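Long-range contacts in extracellular subtilisin-like serine proteinase (Vibrio sp. PA-44, PDB 1S2N), which probably cleaves peptide bonds as a secreted, calcium-binding serine endopeptidase of the subtilase family, this chain being its protease domain: residues R20-N25 / L269-D274; Y34-G39 / A125-G130; G177-S182 / F198-Q203. One frame throughout, in Å; residues are numbered along the deposited sequence.

Contact 1: R20-N25 / L269-D274. With CA (calcium ion), chain E.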
loop_
_atom_site.group_PDB
_atom_site.type_symbol
_atom_site.label_atom_id
_atom_site.label_comp_id
_atom_site.label_asym_id
_atom_site.label_seq_id
_atom_site.Cartn_x
_atom_site.Cartn_y
_atom_site.Cartn_z
ATOM N N ARG A 20 -12.215 -5.380 -17.450
ATOM C CA ARG A 20 -12.746 -6.318 -16.453
ATOM C C ARG A 20 -11.817 -7.510 -16.142
ATOM O O ARG A 20 -12.271 -8.541 -15.649
ATOM C CB ARG A 20 -14.134 -6.818 -16.887
ATOM C CG ARG A 20 -15.171 -5.712 -17.102
ATOM C CD ARG A 20 -15.728 -5.135 -15.800
ATOM N N ASN A 21 -10.523 -7.350 -16.415
ATOM C CA ASN A 21 -9.519 -8.381 -16.162
ATOM C C ASN A 21 -8.375 -7.868 -15.287
ATOM O O ASN A 21 -7.876 -6.753 -15.482
ATOM C CB ASN A 21 -8.921 -8.907 -17.469
ATOM C CG ASN A 21 -9.926 -9.676 -18.320
ATOM O OD1 ASN A 21 -10.528 -10.651 -17.871
ATOM N ND2 ASN A 21 -10.093 -9.244 -19.562
ATOM N N TYR A 22 -7.963 -8.685 -14.324
ATOM C CA TYR A 22 -6.704 -8.466 -13.635
ATOM C C TYR A 22 -5.756 -9.618 -13.978
ATOM O O TYR A 22 -5.939 -10.748 -13.513
ATOM C CB TYR A 22 -6.896 -8.345 -12.119
ATOM C CG TYR A 22 -5.575 -8.272 -11.391
ATOM C CD1 TYR A 22 -4.627 -7.308 -11.735
ATOM C CD2 TYR A 22 -5.248 -9.187 -10.392
ATOM C CE1 TYR A 22 -3.404 -7.247 -11.098
ATOM C CE2 TYR A 22 -4.018 -9.129 -9.747
ATOM C CZ TYR A 22 -3.102 -8.156 -10.107
ATOM O OH TYR A 22 -1.884 -8.071 -9.476
ATOM N N ASN A 23 -4.751 -9.311 -14.799
ATOM C CA ASN A 23 -3.743 -10.274 -15.230
ATOM C C ASN A 23 -2.526 -10.211 -14.314
ATOM O O ASN A 23 -2.111 -9.135 -13.887
ATOM C CB ASN A 23 -3.311 -9.993 -16.674
ATOM C CG ASN A 23 -4.414 -10.275 -17.697
ATOM O OD1 ASN A 23 -4.947 -9.358 -18.315
ATOM N ND2 ASN A 23 -4.746 -11.548 -17.882
ATOM N N ALA A 24 -1.955 -11.368 -14.015
ATOM C CA ALA A 24 -0.794 -11.448 -13.145
ATOM C C ALA A 24 0.138 -12.585 -13.564
ATOM O O ALA A 24 -0.309 -13.691 -13.898
ATOM C CB ALA A 24 -1.236 -11.633 -11.713
ATOM N N ASN A 25 1.431 -12.287 -13.569
ATOM C CA ASN A 25 2.460 -13.282 -13.802
ATOM C C ASN A 25 3.065 -13.760 -12.500
ATOM O O ASN A 25 3.798 -14.744 -12.476
ATOM C CB ASN A 25 3.549 -12.706 -14.693
ATOM C CG ASN A 25 3.045 -12.348 -16.063
ATOM O OD1 ASN A 25 3.103 -11.194 -16.468
ATOM N ND2 ASN A 25 2.550 -13.339 -16.790
ATOM N N LEU A 269 0.432 3.426 -11.060
ATOM C CA LEU A 269 0.846 2.064 -10.710
ATOM C C LEU A 269 0.615 1.110 -11.881
ATOM O O LEU A 269 -0.468 1.097 -12.462
ATOM C CB LEU A 269 0.044 1.576 -9.507
ATOM C CG LEU A 269 0.671 0.681 -8.440
ATOM C CD1 LEU A 269 -0.344 -0.379 -8.044
ATOM C CD2 LEU A 269 1.992 0.041 -8.836
ATOM N N TYR A 270 1.652 0.355 -12.234
ATOM C CA TYR A 270 1.572 -0.693 -13.248
ATOM C C TYR A 270 2.220 -1.945 -12.672
ATOM O O TYR A 270 3.324 -1.889 -12.137
ATOM C CB TYR A 270 2.281 -0.262 -14.537
ATOM C CG TYR A 270 2.115 -1.216 -15.705
ATOM C CD1 TYR A 270 0.880 -1.384 -16.322
ATOM C CD2 TYR A 270 3.197 -1.935 -16.201
ATOM C CE1 TYR A 270 0.721 -2.253 -17.397
ATOM C CE2 TYR A 270 3.054 -2.807 -17.275
ATOM C CZ TYR A 270 1.815 -2.964 -17.867
ATOM O OH TYR A 270 1.675 -3.830 -18.929
ATOM N N SER A 271 1.541 -3.077 -12.811
ATOM C CA SER A 271 1.852 -4.272 -12.039
ATOM C C SER A 271 2.678 -5.317 -12.795
ATOM O O SER A 271 3.145 -6.278 -12.197
ATOM C CB SER A 271 0.546 -4.906 -11.547
ATOM O OG SER A 271 -0.120 -5.578 -12.605
ATOM N N LEU A 272 2.859 -5.126 -14.100
ATOM C CA LEU A 272 3.507 -6.121 -14.951
ATOM C C LEU A 272 4.897 -5.648 -15.340
ATOM O O LEU A 272 5.210 -4.466 -15.212
ATOM C CB LEU A 272 2.660 -6.388 -16.197
ATOM C CG LEU A 272 1.402 -7.229 -15.950
ATOM C CD1 LEU A 272 0.280 -6.382 -15.457
ATOM C CD2 LEU A 272 0.964 -7.947 -17.207
ATOM N N ALA A 273 5.725 -6.587 -15.793
ATOM C CA ALA A 273 7.073 -6.286 -16.248
ATOM C C ALA A 273 6.999 -5.863 -17.711
ATOM O O ALA A 273 7.009 -6.687 -18.637
ATOM C CB ALA A 273 7.989 -7.480 -16.048
ATOM N N ASP A 274 6.784 -4.560 -17.868
ATOM C CA ASP A 274 6.978 -3.832 -19.114
ATOM C C ASP A 274 7.578 -2.499 -18.696
ATOM O O ASP A 274 7.403 -2.084 -17.554
ATOM C CB ASP A 274 5.656 -3.575 -19.851
ATOM C CG ASP A 274 4.931 -4.849 -20.244
ATOM O OD1 ASP A 274 5.453 -5.590 -21.104
ATOM O OD2 ASP A 274 3.826 -5.182 -19.758
HETATM CA CA CA E . -7.338 -4.959 -16.909
HETATM O O HOH W 1 -0.318 -8.277 -12.150
HETATM O O HOH W 2 4.867 -9.386 -14.710
HETATM O O HOH W 3 -6.180 -6.326 -18.727
#

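Contact 2: Y34-G39 / A125-G130. With PMS (phenylmethanesulfonic acid), chain F.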
loop_
_atom_site.group_PDB
_atom_site.type_symbol
_atom_site.label_atom_id
_atom_site.label_comp_id
_atom_site.label_asym_id
_atom_site.label_seq_id
_atom_site.Cartn_x
_atom_site.Cartn_y
_atom_site.Cartn_z
ATOM N N TYR A 34 4.091 -6.392 5.736
ATOM C CA TYR A 34 3.785 -5.926 7.085
ATOM C C TYR A 34 2.829 -4.749 7.010
ATOM O O TYR A 34 3.181 -3.683 6.510
ATOM C CB TYR A 34 5.071 -5.547 7.827
ATOM C CG TYR A 34 5.980 -6.740 8.015
ATOM C CD1 TYR A 34 5.892 -7.534 9.152
ATOM C CD2 TYR A 34 6.897 -7.101 7.031
ATOM C CE1 TYR A 34 6.717 -8.649 9.322
ATOM C CE2 TYR A 34 7.718 -8.212 7.182
ATOM C CZ TYR A 34 7.621 -8.984 8.331
ATOM O OH TYR A 34 8.438 -10.082 8.489
ATOM N N VAL A 35 1.611 -4.958 7.504
ATOM C CA VAL A 35 0.560 -3.947 7.470
ATOM C C VAL A 35 0.497 -3.185 8.793
ATOM O O VAL A 35 -0.010 -3.691 9.789
ATOM C CB VAL A 35 -0.794 -4.598 7.172
ATOM C CG1 VAL A 35 -1.875 -3.534 6.992
ATOM C CG2 VAL A 35 -0.681 -5.484 5.939
ATOM N N ILE A 36 1.023 -1.964 8.787
ATOM C CA ILE A 36 1.081 -1.111 9.972
ATOM C C ILE A 36 -0.160 -0.219 9.999
ATOM O O ILE A 36 -0.196 0.818 9.342
ATOM C CB ILE A 36 2.375 -0.266 9.946
ATOM C CG1 ILE A 36 3.604 -1.165 9.793
ATOM C CG2 ILE A 36 2.501 0.580 11.211
ATOM C CD1 ILE A 36 4.817 -0.455 9.251
ATOM N N ASP A 37 -1.172 -0.643 10.757
ATOM C CA ASP A 37 -2.517 -0.060 10.692
ATOM C C ASP A 37 -3.338 -0.389 11.965
ATOM O O ASP A 37 -2.777 -0.522 13.056
ATOM C CB ASP A 37 -3.215 -0.579 9.420
ATOM C CG ASP A 37 -4.057 0.475 8.743
ATOM O OD1 ASP A 37 -5.082 0.875 9.322
ATOM O OD2 ASP A 37 -3.775 0.962 7.627
ATOM N N THR A 38 -4.654 -0.539 11.831
ATOM C CA THR A 38 -5.520 -0.850 12.973
ATOM C C THR A 38 -5.514 -2.344 13.329
ATOM O O THR A 38 -6.325 -2.793 14.152
ATOM C CB THR A 38 -6.982 -0.406 12.692
ATOM O OG1 THR A 38 -7.517 -1.148 11.584
ATOM C CG2 THR A 38 -7.063 1.050 12.244
ATOM N N GLY A 39 -4.593 -3.098 12.728
ATOM C CA GLY A 39 -4.573 -4.544 12.829
ATOM C C GLY A 39 -5.135 -5.195 11.579
ATOM O O GLY A 39 -5.469 -4.517 10.613
ATOM N N ALA A 125 6.752 -3.080 3.903
ATOM C CA ALA A 125 5.850 -2.451 4.867
ATOM C C ALA A 125 4.860 -1.510 4.168
ATOM O O ALA A 125 5.168 -0.931 3.119
ATOM C CB ALA A 125 6.654 -1.681 5.908
ATOM N N ASN A 126 3.684 -1.361 4.774
ATOM C CA ASN A 126 2.593 -0.531 4.254
ATOM C C ASN A 126 2.054 0.323 5.395
ATOM O O ASN A 126 1.586 -0.205 6.398
ATOM C CB ASN A 126 1.477 -1.416 3.675
ATOM C CG ASN A 126 0.334 -0.613 3.048
ATOM O OD1 ASN A 126 -0.498 -0.040 3.744
ATOM N ND2 ASN A 126 0.283 -0.596 1.730
ATOM N N MET A 127 2.132 1.638 5.242
ATOM C CA MET A 127 1.685 2.571 6.270
ATOM C C MET A 127 0.586 3.458 5.705
ATOM O O MET A 127 0.851 4.586 5.283
ATOM C CB MET A 127 2.848 3.440 6.732
ATOM C CG MET A 127 3.911 2.698 7.503
ATOM S SD MET A 127 5.078 3.829 8.267
ATOM C CE MET A 127 4.187 4.348 9.702
ATOM N N SER A 128 -0.642 2.943 5.700
ATOM C CA SER A 128 -1.817 3.708 5.276
ATOM C C SER A 128 -2.311 4.619 6.411
ATOM O O SER A 128 -3.446 4.501 6.884
ATOM C CB SER A 128 -2.932 2.765 4.809
ATOM O OG SER A 128 -2.690 2.295 3.503
ATOM N N LEU A 129 -1.447 5.534 6.837
ATOM C CA LEU A 129 -1.762 6.459 7.910
ATOM C C LEU A 129 -0.914 7.709 7.799
ATOM O O LEU A 129 0.152 7.719 7.174
ATOM C CB LEU A 129 -1.539 5.802 9.276
ATOM C CG LEU A 129 -0.121 5.319 9.620
ATOM C CD1 LEU A 129 0.685 6.403 10.318
ATOM C CD2 LEU A 129 -0.171 4.064 10.488
ATOM N N GLY A 130 -1.390 8.765 8.436
ATOM C CA GLY A 130 -0.708 10.036 8.376
ATOM C C GLY A 130 -1.258 11.043 9.357
ATOM O O GLY A 130 -2.247 10.808 10.052
HETATM C C PMS F . -6.545 7.879 6.670
HETATM S S PMS F . -6.800 6.587 5.389
HETATM C C1 PMS F . -5.304 8.719 6.416
HETATM C C2 PMS F . -5.293 10.030 6.898
HETATM C C3 PMS F . -4.182 10.850 6.700
HETATM C C4 PMS F . -3.072 10.360 6.022
HETATM C C5 PMS F . -3.074 9.054 5.542
HETATM C C6 PMS F . -4.182 8.233 5.735
HETATM O O2S PMS F . -6.378 7.432 3.850
HETATM O O1S PMS F . -8.335 6.086 5.137
HETATM O O HOH W 4 -1.376 0.121 6.962
#

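Contact 3: G177-S182 / F198-Q203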
loop_
_atom_site.group_PDB
_atom_site.type_symbol
_atom_site.label_atom_id
_atom_site.label_comp_id
_atom_site.label_asym_id
_atom_site.label_seq_id
_atom_site.Cartn_x
_atom_site.Cartn_y
_atom_site.Cartn_z
ATOM N N GLY A 177 -0.419 8.748 -3.958
ATOM C CA GLY A 177 -1.656 9.490 -4.117
ATOM C C GLY A 177 -2.739 8.578 -4.666
ATOM O O GLY A 177 -2.463 7.444 -5.031
ATOM N N SER A 178 -3.964 9.089 -4.735
ATOM C CA SER A 178 -5.131 8.292 -5.101
ATOM C C SER A 178 -5.755 8.786 -6.397
ATOM O O SER A 178 -5.735 9.986 -6.681
ATOM C CB SER A 178 -6.166 8.352 -3.976
ATOM O OG SER A 178 -7.401 7.784 -4.362
ATOM N N THR A 179 -6.303 7.848 -7.172
ATOM C CA THR A 179 -7.070 8.157 -8.381
ATOM C C THR A 179 -8.400 7.416 -8.401
ATOM O O THR A 179 -8.614 6.491 -7.615
ATOM C CB THR A 179 -6.286 7.766 -9.642
ATOM O OG1 THR A 179 -5.916 6.379 -9.578
ATOM C CG2 THR A 179 -4.975 8.525 -9.729
ATOM N N THR A 180 -9.277 7.837 -9.313
ATOM C CA THR A 180 -10.558 7.177 -9.585
ATOM C C THR A 180 -10.431 6.371 -10.872
ATOM O O THR A 180 -9.360 6.333 -11.465
ATOM C CB THR A 180 -11.677 8.215 -9.760
ATOM O OG1 THR A 180 -11.527 8.870 -11.027
ATOM C CG2 THR A 180 -11.563 9.336 -8.744
ATOM N N SER A 181 -11.521 5.739 -11.304
ATOM C CA SER A 181 -11.511 4.883 -12.497
ATOM C C SER A 181 -11.626 5.673 -13.799
ATOM O O SER A 181 -11.537 5.095 -14.882
ATOM C CB SER A 181 -12.627 3.825 -12.419
ATOM O OG SER A 181 -13.916 4.405 -12.351
ATOM N N SER A 182 -11.846 6.981 -13.691
ATOM C CA SER A 182 -11.784 7.891 -14.836
ATOM C C SER A 182 -10.375 8.465 -15.038
ATOM O O SER A 182 -10.177 9.332 -15.886
ATOM C CB SER A 182 -12.780 9.035 -14.641
ATOM O OG SER A 182 -12.428 9.844 -13.530
ATOM N N PHE A 198 0.774 7.557 -8.336
ATOM C CA PHE A 198 -0.655 7.401 -8.094
ATOM C C PHE A 198 -1.036 5.932 -8.193
ATOM O O PHE A 198 -0.373 5.156 -8.864
ATOM C CB PHE A 198 -1.459 8.182 -9.135
ATOM C CG PHE A 198 -1.424 9.669 -8.946
ATOM C CD1 PHE A 198 -0.626 10.468 -9.758
ATOM C CD2 PHE A 198 -2.194 10.270 -7.964
ATOM C CE1 PHE A 198 -0.596 11.844 -9.590
ATOM C CE2 PHE A 198 -2.161 11.643 -7.778
ATOM C CZ PHE A 198 -1.363 12.433 -8.593
ATOM N N ALA A 199 -2.123 5.568 -7.523
ATOM C CA ALA A 199 -2.713 4.239 -7.626
ATOM C C ALA A 199 -4.198 4.324 -7.271
ATOM O O ALA A 199 -4.615 5.287 -6.623
ATOM C CB ALA A 199 -1.992 3.271 -6.701
ATOM N N PRO A 200 -5.000 3.349 -7.705
ATOM C CA PRO A 200 -6.432 3.324 -7.374
ATOM C C PRO A 200 -6.695 3.424 -5.881
ATOM O O PRO A 200 -6.240 2.566 -5.136
ATOM C CB PRO A 200 -6.879 1.960 -7.898
ATOM C CG PRO A 200 -5.960 1.700 -9.042
ATOM C CD PRO A 200 -4.630 2.217 -8.574
ATOM N N GLY A 201 -7.387 4.476 -5.458
ATOM C CA GLY A 201 -7.784 4.638 -4.068
ATOM C C GLY A 201 -9.224 5.080 -3.836
ATOM O O GLY A 201 -9.670 5.119 -2.692
ATOM N N SER A 202 -9.951 5.409 -4.901
ATOM C CA SER A 202 -11.343 5.827 -4.787
ATOM C C SER A 202 -12.256 4.630 -5.039
ATOM O O SER A 202 -12.095 3.922 -6.031
ATOM C CB SER A 202 -11.660 6.936 -5.785
ATOM O OG SER A 202 -11.347 8.196 -5.252
ATOM N N GLN A 203 -13.210 4.426 -4.133
ATOM C CA GLN A 203 -14.189 3.342 -4.209
ATOM C C GLN A 203 -13.569 1.954 -4.387
ATOM O O GLN A 203 -13.841 1.271 -5.375
ATOM C CB GLN A 203 -15.184 3.613 -5.352
ATOM C CG GLN A 203 -16.132 4.766 -5.084
ATOM C CD GLN A 203 -16.039 5.876 -6.109
ATOM O OE1 GLN A 203 -16.214 5.637 -7.308
ATOM N NE2 GLN A 203 -15.782 7.100 -5.642
HETATM O O HOH W 5 -13.305 5.327 -8.680
HETATM O O HOH W 6 -14.968 3.617 -9.751
#

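Contact 1: R20-N25 / L269-D274
The methyls of L272 lie against oxygens of the other loop, CD1 4.0 Å from the backbone O of N23 and CD2 the same distance from OD1 of N25, whose side chain crosses that of L272 at about a right angle. S271 meets the ring of Y22 at its edge, near the ring plane, with OG 4.0 Å from CE1. The ring gets there because CG of Y22 stands anti to the backbone N (chi1 174°).

Polar links are indirect. One water donates to O of N23 at 2.6 Å, lies 2.7 Å from OG of S271 in a second hydrogen bond, and reaches OH of Y22 weakly; that hydroxyl is also bonded to O of V85. The contact joins an early and a late loop of the protease domain. The 20-25 loop also helps form a calcium site: O of N21 binds the metal at 2.4 Å, with D9, D12, Q13 and D19. A second water bridges the exposed margin, donating to OD1 of N25 and accepting from N of A273. Within L269-D274, OH of Y270 donates to OD2 of D274 at 2.7 Å, on the carboxylate's anti side.

Contact 2: Y34-G39 / A125-G130
One water gathers D37, I36 and S128 at the point where two neighbouring strands part: it lies 2.6 Å from OD2 of D37 and 2.7 Å from O of I36, and accepts from N of S128 at 3.2 Å. It thus spans N of S128 and O of I36, 4.2 Å apart. Just before this, the strands are paired in parallel: N of N126 donates to O of Y34 at 2.9 Å, and N of I36 to O of N126 at 3.0 Å, both nearly along the C=O axis.

I36 carries the apolar contact. With CG1 anti to its carbonyl carbon (chi1 -54°), its CD1 reaches CG of M127 at 3.7 Å and also meets CB of A125, while F151 of the next strand touches all three residues. CD2 of L129 rests against O of I36.

OD1 of D37 accepts from N of T38 through its anti lone pair, which helps fix the carboxylate beside H70. D37, H70 and S220 are the predicted charge relay system, and S128-G130 runs along the phenyl ring of bound phenylmethanesulfonic acid: the arrangement is consistent with the catalytic-triad aspartate of subtilases, at a strand end of the parallel sheet.

Contact 3: G177-S182 / F198-Q203
O of T179 receives two backbone donors from the facing segment, N of G201 and N of S202, each at 3.2 Å. They approach differently: G201 N lies in the carbonyl plane with a fairly straight bond (168° at the hydrogen), whereas S202 N is tilted 30° from that plane. One acceptor therefore serves two successive amides where the chain turns away after P200, which as a proline has no N-H to give.

Earlier, the pairing is that of parallel strands. N of A199 donates to O of G177 at 3.1 Å, and O of A199 accepts from N of T179 from above its carbonyl plane. The same two carbonyls also take CA-H...O contacts, from F198 and S178 respectively. This is the edge of the parallel sheet of the subtilisin-like α/β fold, where strand 197-200 is outermost and lies against strand 174-179, the short segments being twisted by 48°.

The hydroxyls of S178 and S202 are both satisfied by OG of S186. OG of S178, anti to its backbone N, lies over CA of G201 at 3.2 Å, close packing that the lack of a side chain at G201 permits. CG2 of T180 packs on the S202 hydroxyl, while OG1 of T180 accepts from N of S182, an ST turn, and also from its OG. On the side where the ring of F198 lies beside G177, CG2 of T179 sits obliquely to the ring and 3.6 Å from CB of F198. One water accepts from N of S181 and donates to O of S202 and OE1 of Q203; a second joins OG of S181 weakly to that OE1. O of S202 has a further donor in NE1 of W6.

How the contacts relate
Contacts 2 and 3 belong to one parallel sheet, 34-39/125-130 pairing strands in its middle and 177-182/198-203 at one border; their centres are 18 Å apart and their nearest atoms about 9 Å. Contact 1 brings together the chain's early and late loops, and the sequence of both other contacts falls between its two segments. It joins contact 3 directly: N of L269 lies 2.9 Å from O of F198, a probable hydrogen bond, and CB of L269 packs on CB of A199. The predicted charge relay belongs with contact 2; G201 of contact 3 is about 8 Å from the side chain of S220, whereas contact 1 borders a calcium site, its centre 24 Å from that of contact 2.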